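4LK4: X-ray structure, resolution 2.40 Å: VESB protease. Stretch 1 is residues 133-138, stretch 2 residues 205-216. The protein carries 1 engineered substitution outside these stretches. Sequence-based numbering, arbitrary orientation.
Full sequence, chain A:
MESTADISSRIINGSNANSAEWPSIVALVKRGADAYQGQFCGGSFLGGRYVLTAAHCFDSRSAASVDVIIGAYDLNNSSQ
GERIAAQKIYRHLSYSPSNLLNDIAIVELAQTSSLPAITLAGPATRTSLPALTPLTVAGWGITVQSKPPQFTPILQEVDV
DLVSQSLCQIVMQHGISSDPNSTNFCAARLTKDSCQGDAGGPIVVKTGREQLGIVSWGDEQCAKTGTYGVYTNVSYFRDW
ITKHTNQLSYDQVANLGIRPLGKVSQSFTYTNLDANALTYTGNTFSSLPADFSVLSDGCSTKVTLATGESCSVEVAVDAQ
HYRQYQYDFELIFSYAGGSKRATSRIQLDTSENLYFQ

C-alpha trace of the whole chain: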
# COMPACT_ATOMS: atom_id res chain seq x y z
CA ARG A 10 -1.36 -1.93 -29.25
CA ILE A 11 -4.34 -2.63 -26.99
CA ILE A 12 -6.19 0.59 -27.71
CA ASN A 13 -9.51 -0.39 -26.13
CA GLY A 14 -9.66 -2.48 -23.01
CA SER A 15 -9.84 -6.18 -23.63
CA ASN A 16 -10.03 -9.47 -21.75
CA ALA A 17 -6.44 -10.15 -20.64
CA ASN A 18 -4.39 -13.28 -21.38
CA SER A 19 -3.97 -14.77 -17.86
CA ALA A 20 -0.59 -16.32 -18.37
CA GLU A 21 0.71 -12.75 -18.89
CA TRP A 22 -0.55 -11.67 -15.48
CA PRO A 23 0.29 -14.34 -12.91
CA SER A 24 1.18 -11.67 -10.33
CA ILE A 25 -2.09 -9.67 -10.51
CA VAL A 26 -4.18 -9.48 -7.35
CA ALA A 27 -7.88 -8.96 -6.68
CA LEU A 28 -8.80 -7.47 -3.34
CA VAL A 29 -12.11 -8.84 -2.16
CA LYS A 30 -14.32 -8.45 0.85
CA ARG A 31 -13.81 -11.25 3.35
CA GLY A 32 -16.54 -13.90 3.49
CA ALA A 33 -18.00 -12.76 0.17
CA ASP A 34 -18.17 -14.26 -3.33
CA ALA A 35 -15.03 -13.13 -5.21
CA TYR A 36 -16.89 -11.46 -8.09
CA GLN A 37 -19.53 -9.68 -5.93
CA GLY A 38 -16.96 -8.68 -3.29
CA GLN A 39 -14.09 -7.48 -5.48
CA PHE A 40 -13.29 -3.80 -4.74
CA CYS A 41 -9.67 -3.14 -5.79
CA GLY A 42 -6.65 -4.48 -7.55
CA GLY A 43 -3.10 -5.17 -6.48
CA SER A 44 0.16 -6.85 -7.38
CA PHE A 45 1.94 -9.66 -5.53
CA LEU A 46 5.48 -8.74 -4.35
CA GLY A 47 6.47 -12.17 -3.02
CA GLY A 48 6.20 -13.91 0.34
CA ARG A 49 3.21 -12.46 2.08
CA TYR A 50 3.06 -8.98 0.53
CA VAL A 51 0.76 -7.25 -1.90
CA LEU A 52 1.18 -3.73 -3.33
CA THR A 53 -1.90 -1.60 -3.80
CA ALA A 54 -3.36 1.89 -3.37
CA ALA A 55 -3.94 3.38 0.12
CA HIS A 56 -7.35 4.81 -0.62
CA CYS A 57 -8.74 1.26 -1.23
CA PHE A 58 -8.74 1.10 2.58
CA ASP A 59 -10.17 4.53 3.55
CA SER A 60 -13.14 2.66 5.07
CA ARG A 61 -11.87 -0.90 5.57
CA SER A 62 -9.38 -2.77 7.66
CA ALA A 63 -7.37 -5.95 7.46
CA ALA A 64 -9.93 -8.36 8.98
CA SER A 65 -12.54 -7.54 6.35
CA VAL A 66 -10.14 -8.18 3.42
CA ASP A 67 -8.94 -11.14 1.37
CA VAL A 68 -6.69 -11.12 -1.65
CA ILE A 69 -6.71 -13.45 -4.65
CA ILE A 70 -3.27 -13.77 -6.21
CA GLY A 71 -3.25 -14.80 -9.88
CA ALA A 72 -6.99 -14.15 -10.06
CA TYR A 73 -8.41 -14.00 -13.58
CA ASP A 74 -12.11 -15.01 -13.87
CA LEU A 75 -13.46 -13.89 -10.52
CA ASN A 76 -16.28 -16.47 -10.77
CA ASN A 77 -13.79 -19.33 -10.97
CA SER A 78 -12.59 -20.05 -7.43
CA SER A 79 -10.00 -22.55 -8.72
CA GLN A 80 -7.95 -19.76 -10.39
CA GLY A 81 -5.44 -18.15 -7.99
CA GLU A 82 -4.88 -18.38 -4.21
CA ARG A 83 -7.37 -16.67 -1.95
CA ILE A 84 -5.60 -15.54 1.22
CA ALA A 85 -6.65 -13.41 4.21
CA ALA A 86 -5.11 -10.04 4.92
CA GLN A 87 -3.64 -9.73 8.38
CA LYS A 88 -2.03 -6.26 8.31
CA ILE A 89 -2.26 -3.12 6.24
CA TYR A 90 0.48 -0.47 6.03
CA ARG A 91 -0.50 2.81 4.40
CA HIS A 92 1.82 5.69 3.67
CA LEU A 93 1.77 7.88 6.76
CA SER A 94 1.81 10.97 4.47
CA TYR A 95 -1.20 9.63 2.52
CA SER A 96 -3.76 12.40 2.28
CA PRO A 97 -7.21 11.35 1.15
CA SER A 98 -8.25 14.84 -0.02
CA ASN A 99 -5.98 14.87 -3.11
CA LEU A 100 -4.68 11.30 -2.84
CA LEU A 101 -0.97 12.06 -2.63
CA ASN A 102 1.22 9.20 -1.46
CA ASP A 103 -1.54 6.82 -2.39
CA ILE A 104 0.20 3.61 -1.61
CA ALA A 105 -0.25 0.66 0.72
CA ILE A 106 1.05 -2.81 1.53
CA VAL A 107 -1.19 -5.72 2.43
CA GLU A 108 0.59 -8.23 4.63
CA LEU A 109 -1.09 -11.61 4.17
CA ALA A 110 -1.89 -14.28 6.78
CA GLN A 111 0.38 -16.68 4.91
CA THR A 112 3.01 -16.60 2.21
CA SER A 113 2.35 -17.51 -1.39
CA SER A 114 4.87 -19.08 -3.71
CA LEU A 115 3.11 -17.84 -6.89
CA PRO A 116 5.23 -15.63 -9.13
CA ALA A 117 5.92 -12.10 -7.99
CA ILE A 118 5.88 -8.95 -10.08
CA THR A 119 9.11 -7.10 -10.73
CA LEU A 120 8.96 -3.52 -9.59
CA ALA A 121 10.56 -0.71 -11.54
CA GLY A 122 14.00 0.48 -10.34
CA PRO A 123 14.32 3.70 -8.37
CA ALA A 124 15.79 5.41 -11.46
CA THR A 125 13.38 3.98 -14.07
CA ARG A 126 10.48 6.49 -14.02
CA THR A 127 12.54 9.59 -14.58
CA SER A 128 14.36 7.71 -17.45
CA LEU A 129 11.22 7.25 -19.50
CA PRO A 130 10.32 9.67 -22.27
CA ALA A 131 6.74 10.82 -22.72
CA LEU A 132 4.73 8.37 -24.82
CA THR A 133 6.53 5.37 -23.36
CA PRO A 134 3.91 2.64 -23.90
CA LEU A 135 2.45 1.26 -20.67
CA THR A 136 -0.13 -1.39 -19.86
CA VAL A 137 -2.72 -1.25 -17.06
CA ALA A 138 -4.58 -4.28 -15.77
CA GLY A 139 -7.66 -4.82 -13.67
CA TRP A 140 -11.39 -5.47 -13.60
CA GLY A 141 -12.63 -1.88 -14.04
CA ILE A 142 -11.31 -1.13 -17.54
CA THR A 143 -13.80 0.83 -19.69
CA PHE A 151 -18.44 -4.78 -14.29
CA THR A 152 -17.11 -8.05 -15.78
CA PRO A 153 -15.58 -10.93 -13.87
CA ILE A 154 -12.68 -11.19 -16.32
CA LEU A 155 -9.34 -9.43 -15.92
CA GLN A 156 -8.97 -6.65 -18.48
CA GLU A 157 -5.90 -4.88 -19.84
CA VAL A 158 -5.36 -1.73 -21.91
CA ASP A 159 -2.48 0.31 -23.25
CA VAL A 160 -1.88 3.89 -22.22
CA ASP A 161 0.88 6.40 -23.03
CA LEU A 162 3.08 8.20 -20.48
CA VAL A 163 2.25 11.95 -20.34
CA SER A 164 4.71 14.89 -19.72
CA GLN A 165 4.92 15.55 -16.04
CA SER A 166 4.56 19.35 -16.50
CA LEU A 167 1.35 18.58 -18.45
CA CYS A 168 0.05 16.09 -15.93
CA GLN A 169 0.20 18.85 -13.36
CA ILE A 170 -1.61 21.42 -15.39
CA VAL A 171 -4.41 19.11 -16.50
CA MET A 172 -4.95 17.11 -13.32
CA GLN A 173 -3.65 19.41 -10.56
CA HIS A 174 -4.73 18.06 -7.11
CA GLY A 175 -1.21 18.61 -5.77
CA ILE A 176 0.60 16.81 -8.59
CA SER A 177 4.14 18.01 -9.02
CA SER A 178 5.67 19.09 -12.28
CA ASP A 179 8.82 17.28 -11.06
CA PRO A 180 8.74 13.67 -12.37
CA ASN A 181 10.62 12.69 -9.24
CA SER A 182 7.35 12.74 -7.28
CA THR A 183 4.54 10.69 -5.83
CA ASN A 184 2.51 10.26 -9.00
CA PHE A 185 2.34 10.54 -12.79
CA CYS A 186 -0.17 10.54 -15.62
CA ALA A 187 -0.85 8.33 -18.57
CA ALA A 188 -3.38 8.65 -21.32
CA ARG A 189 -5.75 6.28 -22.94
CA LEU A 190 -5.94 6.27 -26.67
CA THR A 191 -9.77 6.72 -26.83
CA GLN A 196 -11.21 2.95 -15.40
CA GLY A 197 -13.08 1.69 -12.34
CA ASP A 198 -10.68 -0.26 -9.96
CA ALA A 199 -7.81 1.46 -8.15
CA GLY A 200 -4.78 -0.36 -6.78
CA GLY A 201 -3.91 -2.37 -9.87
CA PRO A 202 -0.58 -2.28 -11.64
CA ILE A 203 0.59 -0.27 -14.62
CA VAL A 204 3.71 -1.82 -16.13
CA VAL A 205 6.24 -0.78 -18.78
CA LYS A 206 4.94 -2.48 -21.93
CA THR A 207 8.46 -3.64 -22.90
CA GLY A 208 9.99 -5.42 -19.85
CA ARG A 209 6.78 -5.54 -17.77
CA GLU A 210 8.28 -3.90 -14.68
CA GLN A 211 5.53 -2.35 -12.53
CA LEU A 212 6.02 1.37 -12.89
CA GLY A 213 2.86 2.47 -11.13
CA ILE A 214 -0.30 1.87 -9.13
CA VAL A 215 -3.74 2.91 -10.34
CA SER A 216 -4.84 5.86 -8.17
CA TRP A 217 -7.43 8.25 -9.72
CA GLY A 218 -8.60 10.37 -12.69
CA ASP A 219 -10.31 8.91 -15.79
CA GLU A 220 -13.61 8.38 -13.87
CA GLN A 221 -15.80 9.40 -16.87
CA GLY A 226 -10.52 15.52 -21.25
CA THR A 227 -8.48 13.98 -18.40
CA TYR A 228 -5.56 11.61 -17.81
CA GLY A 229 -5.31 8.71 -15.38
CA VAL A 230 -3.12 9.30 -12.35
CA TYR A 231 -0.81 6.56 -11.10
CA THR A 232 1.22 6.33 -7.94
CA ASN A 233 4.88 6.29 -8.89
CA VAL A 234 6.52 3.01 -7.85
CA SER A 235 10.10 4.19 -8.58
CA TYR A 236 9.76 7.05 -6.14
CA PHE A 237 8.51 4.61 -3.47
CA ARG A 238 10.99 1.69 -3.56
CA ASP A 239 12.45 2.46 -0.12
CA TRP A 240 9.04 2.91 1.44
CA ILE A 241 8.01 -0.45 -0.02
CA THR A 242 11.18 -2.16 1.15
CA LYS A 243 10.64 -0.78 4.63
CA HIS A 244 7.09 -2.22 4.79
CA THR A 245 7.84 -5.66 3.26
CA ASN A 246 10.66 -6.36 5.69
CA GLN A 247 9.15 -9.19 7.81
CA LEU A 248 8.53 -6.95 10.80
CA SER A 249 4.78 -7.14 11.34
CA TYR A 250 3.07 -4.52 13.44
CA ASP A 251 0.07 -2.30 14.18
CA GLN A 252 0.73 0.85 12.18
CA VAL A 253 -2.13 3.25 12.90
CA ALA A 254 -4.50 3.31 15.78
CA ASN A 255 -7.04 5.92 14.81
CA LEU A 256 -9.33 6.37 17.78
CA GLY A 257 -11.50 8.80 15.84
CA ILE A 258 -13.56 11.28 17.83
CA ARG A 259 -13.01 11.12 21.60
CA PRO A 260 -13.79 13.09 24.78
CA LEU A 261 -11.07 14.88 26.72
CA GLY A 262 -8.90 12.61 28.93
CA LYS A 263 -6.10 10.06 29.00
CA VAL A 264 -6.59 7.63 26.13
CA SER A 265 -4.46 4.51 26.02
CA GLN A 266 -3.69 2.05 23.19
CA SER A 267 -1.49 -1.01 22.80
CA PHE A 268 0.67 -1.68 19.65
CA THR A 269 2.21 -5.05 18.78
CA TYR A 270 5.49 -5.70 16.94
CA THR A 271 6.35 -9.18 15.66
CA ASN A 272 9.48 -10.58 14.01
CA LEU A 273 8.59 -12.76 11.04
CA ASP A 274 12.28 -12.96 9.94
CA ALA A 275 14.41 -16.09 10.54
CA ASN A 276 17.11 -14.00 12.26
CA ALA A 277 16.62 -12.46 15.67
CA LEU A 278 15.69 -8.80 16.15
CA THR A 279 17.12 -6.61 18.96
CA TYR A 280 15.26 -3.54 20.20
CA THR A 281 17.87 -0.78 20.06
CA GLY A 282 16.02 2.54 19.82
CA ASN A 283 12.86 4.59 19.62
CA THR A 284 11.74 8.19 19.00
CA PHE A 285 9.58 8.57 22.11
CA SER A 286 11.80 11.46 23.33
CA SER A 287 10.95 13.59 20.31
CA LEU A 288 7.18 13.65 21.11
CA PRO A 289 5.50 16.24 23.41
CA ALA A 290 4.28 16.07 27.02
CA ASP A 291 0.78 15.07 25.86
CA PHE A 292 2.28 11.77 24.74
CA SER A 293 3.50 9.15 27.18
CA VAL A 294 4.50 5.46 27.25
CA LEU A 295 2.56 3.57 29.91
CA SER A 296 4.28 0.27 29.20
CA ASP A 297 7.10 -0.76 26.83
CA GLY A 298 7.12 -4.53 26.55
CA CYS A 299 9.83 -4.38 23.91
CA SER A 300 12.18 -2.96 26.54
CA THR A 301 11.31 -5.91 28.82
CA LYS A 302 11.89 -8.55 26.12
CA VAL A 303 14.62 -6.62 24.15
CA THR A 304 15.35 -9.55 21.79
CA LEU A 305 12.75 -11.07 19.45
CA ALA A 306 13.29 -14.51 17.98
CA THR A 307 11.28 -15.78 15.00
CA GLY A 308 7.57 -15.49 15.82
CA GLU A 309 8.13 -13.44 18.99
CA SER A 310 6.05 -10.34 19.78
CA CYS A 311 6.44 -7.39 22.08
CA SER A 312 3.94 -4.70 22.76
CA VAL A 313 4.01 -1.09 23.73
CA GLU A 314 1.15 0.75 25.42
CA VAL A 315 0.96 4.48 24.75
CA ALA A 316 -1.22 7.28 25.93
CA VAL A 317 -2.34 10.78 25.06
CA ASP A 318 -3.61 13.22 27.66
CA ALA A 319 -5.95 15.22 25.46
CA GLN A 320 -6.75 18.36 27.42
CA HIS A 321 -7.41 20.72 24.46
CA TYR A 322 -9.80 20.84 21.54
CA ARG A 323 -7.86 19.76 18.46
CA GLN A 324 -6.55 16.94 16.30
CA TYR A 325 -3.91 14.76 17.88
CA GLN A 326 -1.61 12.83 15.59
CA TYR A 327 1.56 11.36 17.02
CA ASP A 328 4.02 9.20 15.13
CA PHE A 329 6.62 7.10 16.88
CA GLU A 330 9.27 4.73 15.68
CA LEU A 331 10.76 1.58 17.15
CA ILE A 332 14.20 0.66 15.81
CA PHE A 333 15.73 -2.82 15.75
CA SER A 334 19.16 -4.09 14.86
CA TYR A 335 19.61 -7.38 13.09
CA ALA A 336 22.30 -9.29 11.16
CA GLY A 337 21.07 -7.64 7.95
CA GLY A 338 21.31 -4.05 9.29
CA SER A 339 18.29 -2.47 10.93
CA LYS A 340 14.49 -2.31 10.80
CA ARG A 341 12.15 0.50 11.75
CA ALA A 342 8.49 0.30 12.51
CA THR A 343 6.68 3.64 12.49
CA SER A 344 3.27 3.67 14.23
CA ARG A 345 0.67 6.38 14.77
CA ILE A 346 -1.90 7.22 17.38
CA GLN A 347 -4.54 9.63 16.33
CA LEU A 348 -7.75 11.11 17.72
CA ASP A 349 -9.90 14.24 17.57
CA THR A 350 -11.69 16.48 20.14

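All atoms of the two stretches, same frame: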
# COMPACT_ATOMS: atom_id res chain seq x y z
N THR A 133 6.14 6.73 -23.69
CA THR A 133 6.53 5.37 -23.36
C THR A 133 5.24 4.53 -23.22
O THR A 133 4.35 4.89 -22.48
CB THR A 133 7.33 5.33 -22.05
OG1 THR A 133 8.59 5.97 -22.26
CG2 THR A 133 7.51 3.88 -21.56
N PRO A 134 5.12 3.45 -24.00
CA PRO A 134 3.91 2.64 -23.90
C PRO A 134 3.82 1.91 -22.56
O PRO A 134 4.80 1.31 -22.14
CB PRO A 134 4.09 1.62 -25.05
CG PRO A 134 5.05 2.29 -26.00
CD PRO A 134 5.99 3.00 -25.11
N LEU A 135 2.66 1.97 -21.91
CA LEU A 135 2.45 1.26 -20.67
C LEU A 135 1.16 0.46 -20.78
O LEU A 135 0.29 0.78 -21.58
CB LEU A 135 2.33 2.26 -19.51
CG LEU A 135 3.42 3.33 -19.43
CD1 LEU A 135 3.05 4.34 -18.35
CD2 LEU A 135 4.77 2.73 -19.13
N THR A 136 1.05 -0.56 -19.93
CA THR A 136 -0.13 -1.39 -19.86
C THR A 136 -0.67 -1.48 -18.43
O THR A 136 0.06 -1.84 -17.53
CB THR A 136 0.18 -2.80 -20.38
OG1 THR A 136 0.81 -2.72 -21.67
CG2 THR A 136 -1.11 -3.61 -20.50
N VAL A 137 -1.97 -1.22 -18.29
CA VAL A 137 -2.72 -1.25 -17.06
C VAL A 137 -3.57 -2.50 -17.02
O VAL A 137 -4.07 -2.93 -18.05
CB VAL A 137 -3.76 -0.12 -17.00
CG1 VAL A 137 -4.35 -0.02 -15.61
CG2 VAL A 137 -3.12 1.21 -17.34
N ALA A 138 -3.78 -3.06 -15.85
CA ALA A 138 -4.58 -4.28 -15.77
C ALA A 138 -5.51 -4.22 -14.57
O ALA A 138 -5.15 -3.70 -13.52
CB ALA A 138 -3.70 -5.51 -15.71
N VAL A 205 5.60 -1.22 -17.53
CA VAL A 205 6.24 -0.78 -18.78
C VAL A 205 5.95 -1.87 -19.80
O VAL A 205 6.24 -3.04 -19.56
CB VAL A 205 7.75 -0.59 -18.61
CG1 VAL A 205 8.37 0.01 -19.86
CG2 VAL A 205 8.05 0.33 -17.43
N LYS A 206 5.38 -1.49 -20.95
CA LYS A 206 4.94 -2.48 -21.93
C LYS A 206 6.09 -3.39 -22.38
O LYS A 206 5.89 -4.61 -22.44
CB LYS A 206 4.27 -1.80 -23.11
CG LYS A 206 3.84 -2.76 -24.21
CD LYS A 206 2.78 -2.09 -25.07
CE LYS A 206 2.35 -2.97 -26.25
NZ LYS A 206 1.21 -3.85 -25.85
N THR A 207 7.26 -2.82 -22.67
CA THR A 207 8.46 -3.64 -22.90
C THR A 207 9.21 -3.85 -21.58
O THR A 207 9.71 -2.89 -21.00
CB THR A 207 9.43 -2.97 -23.91
OG1 THR A 207 8.70 -2.53 -25.06
CG2 THR A 207 10.49 -3.96 -24.37
N GLY A 208 9.31 -5.10 -21.12
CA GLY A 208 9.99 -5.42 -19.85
C GLY A 208 9.04 -5.76 -18.71
O GLY A 208 9.37 -6.55 -17.82
N ARG A 209 7.86 -5.16 -18.71
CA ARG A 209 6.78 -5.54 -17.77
C ARG A 209 7.01 -5.13 -16.33
O ARG A 209 6.29 -5.60 -15.45
CB ARG A 209 6.50 -7.06 -17.77
CG ARG A 209 6.49 -7.75 -19.12
CD ARG A 209 5.53 -7.10 -20.10
NE ARG A 209 4.14 -7.26 -19.69
CZ ARG A 209 3.11 -6.82 -20.41
NH1 ARG A 209 3.31 -6.20 -21.58
NH2 ARG A 209 1.87 -7.01 -19.95
N GLU A 210 7.99 -4.30 -16.06
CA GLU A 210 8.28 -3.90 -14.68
C GLU A 210 7.08 -3.03 -14.26
O GLU A 210 6.56 -2.26 -15.07
CB GLU A 210 9.61 -3.11 -14.59
CG GLU A 210 10.89 -3.85 -15.07
CD GLU A 210 11.17 -3.80 -16.60
OE1 GLU A 210 10.40 -3.19 -17.41
OE2 GLU A 210 12.20 -4.39 -17.02
N GLN A 211 6.62 -3.19 -13.02
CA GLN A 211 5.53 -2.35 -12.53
C GLN A 211 6.05 -0.97 -12.23
O GLN A 211 6.85 -0.79 -11.33
CB GLN A 211 4.86 -2.92 -11.29
CG GLN A 211 3.78 -2.02 -10.75
CD GLN A 211 2.97 -2.67 -9.64
OE1 GLN A 211 3.17 -3.84 -9.27
NE2 GLN A 211 2.03 -1.93 -9.11
N LEU A 212 5.60 -0.01 -13.01
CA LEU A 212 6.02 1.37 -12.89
C LEU A 212 5.08 2.10 -11.93
O LEU A 212 5.45 3.09 -11.32
CB LEU A 212 5.94 2.03 -14.25
CG LEU A 212 6.30 3.52 -14.34
CD1 LEU A 212 7.77 3.72 -14.11
CD2 LEU A 212 5.93 4.06 -15.70
N GLY A 213 3.84 1.66 -11.81
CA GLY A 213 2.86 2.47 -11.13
C GLY A 213 1.72 1.69 -10.55
O GLY A 213 1.60 0.49 -10.80
N ILE A 214 0.90 2.41 -9.77
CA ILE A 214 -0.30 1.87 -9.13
C ILE A 214 -1.51 2.73 -9.50
O ILE A 214 -1.47 3.94 -9.35
CB ILE A 214 -0.18 1.92 -7.60
CG1 ILE A 214 1.05 1.18 -7.12
CG2 ILE A 214 -1.38 1.26 -6.94
CD1 ILE A 214 1.43 1.52 -5.70
N VAL A 215 -2.60 2.12 -9.92
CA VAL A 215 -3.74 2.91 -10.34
C VAL A 215 -4.27 3.69 -9.15
O VAL A 215 -4.55 3.09 -8.12
CB VAL A 215 -4.82 2.01 -10.92
CG1 VAL A 215 -6.08 2.82 -11.22
CG2 VAL A 215 -4.29 1.36 -12.18
N SER A 216 -4.39 5.02 -9.28
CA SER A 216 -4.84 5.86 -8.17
C SER A 216 -6.16 6.59 -8.47
O SER A 216 -7.15 6.35 -7.83
CB SER A 216 -3.74 6.86 -7.75
OG SER A 216 -4.17 7.73 -6.68
O HOH W 1 7.21 0.36 -23.12
O HOH W 2 1.05 -5.30 -23.07

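A single direct hydrogen bond joins these two stretches, and its acceptor also serves a water: Pro134 O accepts from Lys206 N at 3.1 Å, with an N-H...O angle of 162°, and is 2.8 Å from the O of water 1, which donates to it. Water 1 in turn accepts from Thr207 N, 3.2 Å from its O, so two successive backbone amides reach the same carbonyl, one directly and one through solvent. Next to this bond, Leu135 and Val205 form an antiparallel, non-hydrogen-bonded pair with CA atoms 4.7 Å apart, and their side chains diverge. The CA-to-CB bond of Leu135 points away from the second stretch, yet its m,t rotamer brings the end of the chain back: CD2 lies 3.8 Å from Val205 CA and 3.9 Å from Leu212 CD2, an apolar contact with Leu212, whose CA-to-CB bond points toward the first stretch. Farther along, Val137 CG1 packs against Val215 CG2 at 3.7 Å, although the nearest CA atoms there, Val137 CA and Val215 CA, are 8.0 Å apart; side chains alone bridge that gap.

A second water links the polar groups of Thr136, Lys206 and Arg209. Thr136 OG1 sits 3.9 Å from Lys206 CB and 4.3 Å from Arg209 NH1, too far for a direct bond to the guanidinium. Water 2 fills the gap: its O donates to Thr136 OG1 at 2.9 Å and accepts from Arg209 NH1 at 2.9 Å and from Lys206 NZ at 3.1 Å. The aliphatic part of Lys206 also touches Pro134, with Lys206 CD 3.9 Å from Pro134 CB.

Within the second stretch, backbone bonds close a turn, Val205 N to Glu210 O (2.8 Å) and Arg209 N to Val205 O (2.8 Å), and a side chain adds Arg209 NH1 to Lys206 O (3.2 Å). At Gly208, phi is 106°, and a CB would be jammed against the preceding carbonyl O.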